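Local coordinates for putative type VI secretion protein (Escherichia coli, PDB 6SKI), which probably hydrolyses membrane phospholipids of rival bacteria as a toxic effector carried on the VgrG spike of the type VI secretion system, at residues Q281-E287 with E303-A309; P448-L454 with I481-Y485. The contacts are given in a common frame with arbitrary orientation. Residue numbers count along the deposited sequence, not the author numbering.

Overall arrangement
Interaction 1 is a buried contact in the catalytic domain, where two neighbouring strands of the central sheet run side by side into loops near a probable Ser197-His310-Asp245 triad. Interaction 2 lies farther out, its centre about 23 Å from the centre of the chain against about 13 Å for interaction 1, and is only partly buried. Main-chain hydrogen bonds hold the first; none crosses between the segments of the second, which relies on side chains, apolar inside and polar at its exposed margin. Their centres are about 16 Å apart, yet they touch: Pro307 CG meets Ile482 CG2 at 3.7 Å. Helix 416-431 packs against both, Trp416 reaching Pro307 as well as Leu451, Ile482 and Tyr485.

Interaction 1: Q281-E287 with E303-A309; sequences QITAMNE and ELALPGA
Parallel strands 281-284 and 303-306 pair at the edge of the alpha/beta-hydrolase sheet, their axes 4.3 Å apart at 29°. Ile282 lies level with Leu304 (CA-CA 4.6 Å). Leu304 N bonds Gln281 O (2.7 Å), Thr283 N Leu304 O (2.6 Å), Leu306 N Thr283 O (2.6 Å) and Met285 N Leu306 O (2.9 Å). One face carries Ile282, Leu304, Ala284 and Leu306, under helix 416-431: Ile282 CG2 nudges Leu306 CD2 (3.8 Å) and Ala284 CB meets Ala309 O (3.2 Å) and Gly308 O (3.5 Å). The other carries Gln281, Glu303, Thr283 and Ala305: Thr283 OG1 gives Glu303 OE2 a weak hydrogen bond (3.2 Å), and Ser296 and Ile297 bond this carboxylate. Met285 (chi1 m, chi2 t) leans over segment 303-309, CG on Ala305 CB (3.6 Å) and CE on Pro307 CB (3.7 Å). Gly308 is extended at phi 144°, psi 174°, where a CB would jam against the Pro307 carbonyl O; His310 of the probable triad follows Ala309. Asn286 N closes the pairing on Gly308 O at 2.8 Å.

Interaction 2: P448-L454 with I481-Y485; sequences PSELIFL and IIGKY
Segment 448-454 enters helix 452-466 through a turn in which Leu451 N bonds Pro448 O (2.9 Å) and Ile452 N bonds Ser449 O (3.0 Å). Segment 481-485 lies at the C-terminal side of helix 476-483, with Tyr485 N on Ile482 O at 2.7 Å. The contact thus joins the start of one helix to the C-terminal side of the next in a helix-loop-helix unit, through side chains alone: the nearest CA pairs, Glu450 with Ile481 and Leu451 with Ile482, stand 7.6 and 7.8 Å apart. Leu451 (chi1 m, chi2 t) pushes its CD1 over one face of the Tyr485 ring, a CH-pi contact 3.6 Å from the centroid and 11° off the normal. Leu454 (m, t) rests CD1 against both isoleucines, 3.8 Å from Ile481 CG2 and from Ile482 CG1. Ile481 CG2 also meets Glu450 CG at 3.6 Å, so the acid's aliphatic part extends the apolar surface. Trp416 of helix 416-431 touches Leu451, Ile482 and Tyr485. At the outer margin, Glu450 stretches with chi2 and chi3 both near 180°. Its OE1 stays 4.0 Å from Lys484 NZ, beyond a salt bridge, while Pro448 CB approaches Tyr485 OH at 4.0 Å. Tyr485 OH donates a 3.0 Å hydrogen bond to Glu450 OE2, which lies at the ring edge near its plane.

Interaction 1: Q281-E287 with E303-A309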
ATOM      1  N   GLN A 281      -2.282 -12.376   5.576  1.00 44.18           N
ATOM      2  CA  GLN A 281      -2.322 -11.001   6.042  1.00 44.18           C
ATOM      3  C   GLN A 281      -1.731 -10.898   7.436  1.00 44.18           C
ATOM      4  O   GLN A 281      -1.999 -11.737   8.299  1.00 44.18           O
ATOM      5  CB  GLN A 281      -3.737 -10.436   6.071  1.00 44.18           C
ATOM      6  CG  GLN A 281      -3.744  -8.929   6.179  1.00 44.18           C
ATOM      7  CD  GLN A 281      -5.119  -8.328   6.083  1.00 44.18           C
ATOM      8  OE1 GLN A 281      -6.092  -8.900   6.559  1.00 44.18           O
ATOM      9  NE2 GLN A 281      -5.205  -7.157   5.478  1.00 44.18           N
ATOM     10  N   ILE A 282      -0.930  -9.864   7.645  1.00 43.52           N
ATOM     11  CA  ILE A 282      -0.539  -9.432   8.977  1.00 43.52           C
ATOM     12  C   ILE A 282      -1.437  -8.264   9.351  1.00 43.52           C
ATOM     13  O   ILE A 282      -1.907  -7.534   8.474  1.00 43.52           O
ATOM     14  CB  ILE A 282       0.947  -9.050   9.040  1.00 43.52           C
ATOM     15  CG1 ILE A 282       1.785 -10.099   8.316  1.00 43.52           C
ATOM     16  CG2 ILE A 282       1.403  -8.968  10.479  1.00 43.52           C
ATOM     17  CD1 ILE A 282       3.255  -9.791   8.281  1.00 43.52           C
ATOM     18  N   THR A 283      -1.746  -8.136  10.632  1.00 44.76           N
ATOM     19  CA  THR A 283      -2.674  -7.123  11.109  1.00 44.76           C
ATOM     20  C   THR A 283      -2.045  -6.390  12.283  1.00 44.76           C
ATOM     21  O   THR A 283      -1.369  -7.002  13.113  1.00 44.76           O
ATOM     22  CB  THR A 283      -4.013  -7.772  11.505  1.00 44.76           C
ATOM     23  OG1 THR A 283      -4.806  -7.976  10.331  1.00 44.76           O
ATOM     24  CG2 THR A 283      -4.783  -6.916  12.496  1.00 44.76           C
ATOM     25  N   ALA A 284      -2.255  -5.079  12.339  1.00 44.38           N
ATOM     26  CA  ALA A 284      -1.727  -4.269  13.427  1.00 44.38           C
ATOM     27  C   ALA A 284      -2.636  -4.386  14.641  1.00 44.38           C
ATOM     28  O   ALA A 284      -3.808  -4.001  14.586  1.00 44.38           O
ATOM     29  CB  ALA A 284      -1.607  -2.814  12.990  1.00 44.38           C
ATOM     30  N   MET A 285      -2.097  -4.900  15.741  1.00 45.58           N
ATOM     31  CA  MET A 285      -2.876  -5.053  16.958  1.00 45.58           C
ATOM     32  C   MET A 285      -3.009  -3.756  17.736  1.00 45.58           C
ATOM     33  O   MET A 285      -3.907  -3.647  18.576  1.00 45.58           O
ATOM     34  CB  MET A 285      -2.251  -6.115  17.866  1.00 45.58           C
ATOM     35  CG  MET A 285      -2.701  -7.523  17.566  1.00 45.58           C
ATOM     36  SD  MET A 285      -2.127  -8.748  18.755  1.00 45.58           S
ATOM     37  CE  MET A 285      -1.047  -7.767  19.785  1.00 45.58           C
ATOM     38  N   ASN A 286      -2.156  -2.773  17.467  1.00 44.79           N
ATOM     39  CA  ASN A 286      -2.156  -1.510  18.186  1.00 44.79           C
ATOM     40  C   ASN A 286      -2.329  -0.351  17.223  1.00 44.79           C
ATOM     41  O   ASN A 286      -1.717   0.708  17.374  1.00 44.79           O
ATOM     42  CB  ASN A 286      -0.885  -1.346  19.011  1.00 44.79           C
ATOM     43  CG  ASN A 286      -0.630  -2.525  19.915  1.00 44.79           C
ATOM     44  OD1 ASN A 286      -1.466  -2.874  20.743  1.00 44.79           O
ATOM     45  ND2 ASN A 286       0.530  -3.142  19.772  1.00 44.79           N
ATOM     46  N   GLU A 287      -3.173  -0.538  16.217  1.00 45.09           N
ATOM     47  CA  GLU A 287      -3.603   0.538  15.339  1.00 45.09           C
ATOM     48  C   GLU A 287      -5.029   0.894  15.723  1.00 45.09           C
ATOM     49  O   GLU A 287      -5.907   0.026  15.729  1.00 45.09           O
ATOM     50  CB  GLU A 287      -3.516   0.130  13.871  1.00 45.09           C
ATOM     51  CG  GLU A 287      -4.110   1.143  12.913  1.00 45.09           C
ATOM     52  CD  GLU A 287      -3.401   2.478  12.956  1.00 45.09           C
ATOM     53  OE1 GLU A 287      -2.206   2.515  13.308  1.00 45.09           O
ATOM     54  OE2 GLU A 287      -4.038   3.500  12.636  1.00 45.09           O
ATOM     55  N   GLU A 303      -4.725 -15.073   8.781  1.00 48.42           N
ATOM     56  CA  GLU A 303      -4.507 -13.692   9.188  1.00 48.42           C
ATOM     57  C   GLU A 303      -3.772 -13.693  10.515  1.00 48.42           C
ATOM     58  O   GLU A 303      -4.218 -14.337  11.469  1.00 48.42           O
ATOM     59  CB  GLU A 303      -5.828 -12.935   9.318  1.00 48.42           C
ATOM     60  CG  GLU A 303      -5.667 -11.543   9.883  1.00 48.42           C
ATOM     61  CD  GLU A 303      -6.808 -10.630   9.511  1.00 48.42           C
ATOM     62  OE1 GLU A 303      -7.189 -10.613   8.328  1.00 48.42           O
ATOM     63  OE2 GLU A 303      -7.325  -9.926  10.401  1.00 48.42           O
ATOM     64  N   LEU A 304      -2.657 -12.979  10.578  1.00 45.80           N
ATOM     65  CA  LEU A 304      -1.877 -12.854  11.799  1.00 45.80           C
ATOM     66  C   LEU A 304      -2.015 -11.445  12.347  1.00 45.80           C
ATOM     67  O   LEU A 304      -1.663 -10.476  11.673  1.00 45.80           O
ATOM     68  CB  LEU A 304      -0.405 -13.175  11.546  1.00 45.80           C
ATOM     69  CG  LEU A 304       0.502 -13.092  12.770  1.00 45.80           C
ATOM     70  CD1 LEU A 304       0.113 -14.128  13.792  1.00 45.80           C
ATOM     71  CD2 LEU A 304       1.942 -13.269  12.357  1.00 45.80           C
ATOM     72  N   ALA A 305      -2.522 -11.335  13.568  1.00 45.14           N
ATOM     73  CA  ALA A 305      -2.545 -10.069  14.275  1.00 45.14           C
ATOM     74  C   ALA A 305      -1.242  -9.925  15.046  1.00 45.14           C
ATOM     75  O   ALA A 305      -0.913 -10.772  15.882  1.00 45.14           O
ATOM     76  CB  ALA A 305      -3.741  -9.994  15.221  1.00 45.14           C
ATOM     77  N   LEU A 306      -0.503  -8.858  14.763  1.00 44.99           N
ATOM     78  CA  LEU A 306       0.819  -8.690  15.333  1.00 44.99           C
ATOM     79  C   LEU A 306       0.899  -7.355  16.056  1.00 44.99           C
ATOM     80  O   LEU A 306       0.372  -6.349  15.567  1.00 44.99           O
ATOM     81  CB  LEU A 306       1.892  -8.760  14.239  1.00 44.99           C
ATOM     82  CG  LEU A 306       3.125  -9.617  14.514  1.00 44.99           C
ATOM     83  CD1 LEU A 306       2.729 -10.920  15.171  1.00 44.99           C
ATOM     84  CD2 LEU A 306       3.866  -9.884  13.220  1.00 44.99           C
ATOM     85  N   PRO A 307       1.539  -7.314  17.223  1.00 44.60           N
ATOM     86  CA  PRO A 307       1.612  -6.063  17.984  1.00 44.60           C
ATOM     87  C   PRO A 307       2.326  -4.975  17.199  1.00 44.60           C
ATOM     88  O   PRO A 307       3.373  -5.207  16.593  1.00 44.60           O
ATOM     89  CB  PRO A 307       2.394  -6.468  19.238  1.00 44.60           C
ATOM     90  CG  PRO A 307       3.175  -7.657  18.792  1.00 44.60           C
ATOM     91  CD  PRO A 307       2.196  -8.406  17.954  1.00 44.60           C
ATOM     92  N   GLY A 308       1.747  -3.791  17.207  1.00 45.14           N
ATOM     93  CA  GLY A 308       2.332  -2.661  16.513  1.00 45.14           C
ATOM     94  C   GLY A 308       1.256  -1.786  15.914  1.00 45.14           C
ATOM     95  O   GLY A 308       0.072  -2.106  15.929  1.00 45.14           O
ATOM     96  N   ALA A 309       1.696  -0.664  15.374  1.00 44.47           N
ATOM     97  CA  ALA A 309       0.820   0.274  14.706  1.00 44.47           C
ATOM     98  C   ALA A 309       0.739  -0.089  13.224  1.00 44.47           C
ATOM     99  O   ALA A 309       1.179  -1.164  12.807  1.00 44.47           O
ATOM    100  CB  ALA A 309       1.322   1.703  14.935  1.00 44.47           C
TER

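Interaction 2: P448-L454 with I481-Y485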
ATOM      1  N   PRO A 448      17.618  -6.078  16.208  1.00 50.69           N
ATOM      2  CA  PRO A 448      18.331  -6.000  17.483  1.00 50.69           C
ATOM      3  C   PRO A 448      18.244  -7.325  18.217  1.00 50.69           C
ATOM      4  O   PRO A 448      17.325  -8.117  18.000  1.00 50.69           O
ATOM      5  CB  PRO A 448      17.588  -4.891  18.236  1.00 50.69           C
ATOM      6  CG  PRO A 448      16.937  -4.086  17.171  1.00 50.69           C
ATOM      7  CD  PRO A 448      16.548  -5.073  16.118  1.00 50.69           C
ATOM      8  N   SER A 449      19.223  -7.570  19.089  1.00 51.69           N
ATOM      9  CA  SER A 449      19.221  -8.812  19.852  1.00 51.69           C
ATOM     10  C   SER A 449      17.948  -8.951  20.672  1.00 51.69           C
ATOM     11  O   SER A 449      17.345 -10.033  20.707  1.00 51.69           O
ATOM     12  CB  SER A 449      20.446  -8.871  20.759  1.00 51.69           C
ATOM     13  OG  SER A 449      21.577  -8.315  20.112  1.00 51.69           O
ATOM     14  N   GLU A 450      17.494  -7.853  21.280  1.00 52.60           N
ATOM     15  CA  GLU A 450      16.258  -7.866  22.052  1.00 52.60           C
ATOM     16  C   GLU A 450      15.088  -8.377  21.229  1.00 52.60           C
ATOM     17  O   GLU A 450      14.161  -8.985  21.774  1.00 52.60           O
ATOM     18  CB  GLU A 450      15.957  -6.456  22.555  1.00 52.60           C
ATOM     19  CG  GLU A 450      15.278  -6.393  23.902  1.00 52.60           C
ATOM     20  CD  GLU A 450      15.008  -4.969  24.336  1.00 52.60           C
ATOM     21  OE1 GLU A 450      14.556  -4.769  25.482  1.00 52.60           O
ATOM     22  OE2 GLU A 450      15.248  -4.049  23.527  1.00 52.60           O
ATOM     23  N   LEU A 451      15.114  -8.146  19.921  1.00 49.77           N
ATOM     24  CA  LEU A 451      14.027  -8.520  19.035  1.00 49.77           C
ATOM     25  C   LEU A 451      14.304  -9.790  18.248  1.00 49.77           C
ATOM     26  O   LEU A 451      13.482 -10.160  17.406  1.00 49.77           O
ATOM     27  CB  LEU A 451      13.733  -7.378  18.060  1.00 49.77           C
ATOM     28  CG  LEU A 451      12.850  -6.236  18.556  1.00 49.77           C
ATOM     29  CD1 LEU A 451      12.260  -5.486  17.381  1.00 49.77           C
ATOM     30  CD2 LEU A 451      11.753  -6.749  19.471  1.00 49.77           C
ATOM     31  N   ILE A 452      15.430 -10.466  18.484  1.00 51.33           N
ATOM     32  CA  ILE A 452      15.743 -11.636  17.667  1.00 51.33           C
ATOM     33  C   ILE A 452      14.822 -12.797  18.021  1.00 51.33           C
ATOM     34  O   ILE A 452      14.049 -13.273  17.182  1.00 51.33           O
ATOM     35  CB  ILE A 452      17.228 -12.019  17.801  1.00 51.33           C
ATOM     36  CG1 ILE A 452      18.071 -11.189  16.837  1.00 51.33           C
ATOM     37  CG2 ILE A 452      17.436 -13.488  17.496  1.00 51.33           C
ATOM     38  CD1 ILE A 452      19.545 -11.225  17.140  1.00 51.33           C
ATOM     39  N   PHE A 453      14.846 -13.233  19.284  1.00 52.86           N
ATOM     40  CA  PHE A 453      14.035 -14.380  19.672  1.00 52.86           C
ATOM     41  C   PHE A 453      12.557 -14.090  19.472  1.00 52.86           C
ATOM     42  O   PHE A 453      11.817 -14.938  18.958  1.00 52.86           O
ATOM     43  CB  PHE A 453      14.329 -14.764  21.124  1.00 52.86           C
ATOM     44  CG  PHE A 453      13.200 -15.483  21.811  1.00 52.86           C
ATOM     45  CD1 PHE A 453      13.061 -16.856  21.696  1.00 52.86           C
ATOM     46  CD2 PHE A 453      12.295 -14.790  22.602  1.00 52.86           C
ATOM     47  CE1 PHE A 453      12.029 -17.521  22.332  1.00 52.86           C
ATOM     48  CE2 PHE A 453      11.261 -15.451  23.239  1.00 52.86           C
ATOM     49  CZ  PHE A 453      11.129 -16.817  23.105  1.00 52.86           C
ATOM     50  N   LEU A 454      12.124 -12.875  19.812  1.00 51.21           N
ATOM     51  CA  LEU A 454      10.734 -12.503  19.591  1.00 51.21           C
ATOM     52  C   LEU A 454      10.353 -12.646  18.130  1.00 51.21           C
ATOM     53  O   LEU A 454       9.267 -13.153  17.825  1.00 51.21           O
ATOM     54  CB  LEU A 454      10.490 -11.069  20.049  1.00 51.21           C
ATOM     55  CG  LEU A 454      10.575 -10.843  21.550  1.00 51.21           C
ATOM     56  CD1 LEU A 454      10.422  -9.373  21.878  1.00 51.21           C
ATOM     57  CD2 LEU A 454       9.507 -11.662  22.221  1.00 51.21           C
ATOM     58  N   ILE A 481       8.529  -5.520  25.835  1.00 51.11           N
ATOM     59  CA  ILE A 481       9.701  -5.376  24.978  1.00 51.11           C
ATOM     60  C   ILE A 481       9.286  -4.966  23.571  1.00 51.11           C
ATOM     61  O   ILE A 481       9.966  -4.167  22.916  1.00 51.11           O
ATOM     62  CB  ILE A 481      10.521  -6.678  24.971  1.00 51.11           C
ATOM     63  CG1 ILE A 481      10.945  -7.040  26.393  1.00 51.11           C
ATOM     64  CG2 ILE A 481      11.726  -6.540  24.072  1.00 51.11           C
ATOM     65  CD1 ILE A 481      11.369  -8.477  26.549  1.00 51.11           C
ATOM     66  N   ILE A 482       8.158  -5.486  23.090  1.00 49.07           N
ATOM     67  CA  ILE A 482       7.655  -5.054  21.792  1.00 49.07           C
ATOM     68  C   ILE A 482       7.094  -3.642  21.885  1.00 49.07           C
ATOM     69  O   ILE A 482       7.162  -2.876  20.918  1.00 49.07           O
ATOM     70  CB  ILE A 482       6.603  -6.047  21.269  1.00 49.07           C
ATOM     71  CG1 ILE A 482       7.237  -7.411  21.013  1.00 49.07           C
ATOM     72  CG2 ILE A 482       5.969  -5.541  19.988  1.00 49.07           C
ATOM     73  CD1 ILE A 482       6.234  -8.528  20.914  1.00 49.07           C
ATOM     74  N   GLY A 483       6.565  -3.263  23.048  1.00 49.90           N
ATOM     75  CA  GLY A 483       6.082  -1.914  23.246  1.00 49.90           C
ATOM     76  C   GLY A 483       7.163  -0.872  23.156  1.00 49.90           C
ATOM     77  O   GLY A 483       6.860   0.301  22.921  1.00 49.90           O
ATOM     78  N   LYS A 484       8.424  -1.272  23.336  1.00 49.20           N
ATOM     79  CA  LYS A 484       9.505  -0.346  23.002  1.00 49.20           C
ATOM     80  C   LYS A 484       9.477   0.048  21.531  1.00 49.20           C
ATOM     81  O   LYS A 484       9.927   1.142  21.178  1.00 49.20           O
ATOM     82  CB  LYS A 484      10.872  -0.946  23.326  1.00 49.20           C
ATOM     83  CG  LYS A 484      11.013  -1.558  24.695  1.00 49.20           C
ATOM     84  CD  LYS A 484      12.425  -2.069  24.913  1.00 49.20           C
ATOM     85  CE  LYS A 484      12.759  -2.157  26.395  1.00 49.20           C
ATOM     86  NZ  LYS A 484      11.612  -2.658  27.201  1.00 49.20           N
ATOM     87  N   TYR A 485       8.957  -0.818  20.663  1.00 47.41           N
ATOM     88  CA  TYR A 485       9.111  -0.670  19.224  1.00 47.41           C
ATOM     89  C   TYR A 485       7.824  -0.316  18.496  1.00 47.41           C
ATOM     90  O   TYR A 485       7.871  -0.044  17.293  1.00 47.41           O
ATOM     91  CB  TYR A 485       9.690  -1.958  18.629  1.00 47.41           C
ATOM     92  CG  TYR A 485      11.048  -2.319  19.171  1.00 47.41           C
ATOM     93  CD1 TYR A 485      11.182  -2.980  20.378  1.00 47.41           C
ATOM     94  CD2 TYR A 485      12.196  -2.014  18.464  1.00 47.41           C
ATOM     95  CE1 TYR A 485      12.418  -3.308  20.875  1.00 47.41           C
ATOM     96  CE2 TYR A 485      13.437  -2.337  18.953  1.00 47.41           C
ATOM     97  CZ  TYR A 485      13.544  -2.987  20.156  1.00 47.41           C
ATOM     98  OH  TYR A 485      14.782  -3.317  20.646  1.00 47.41           O
TER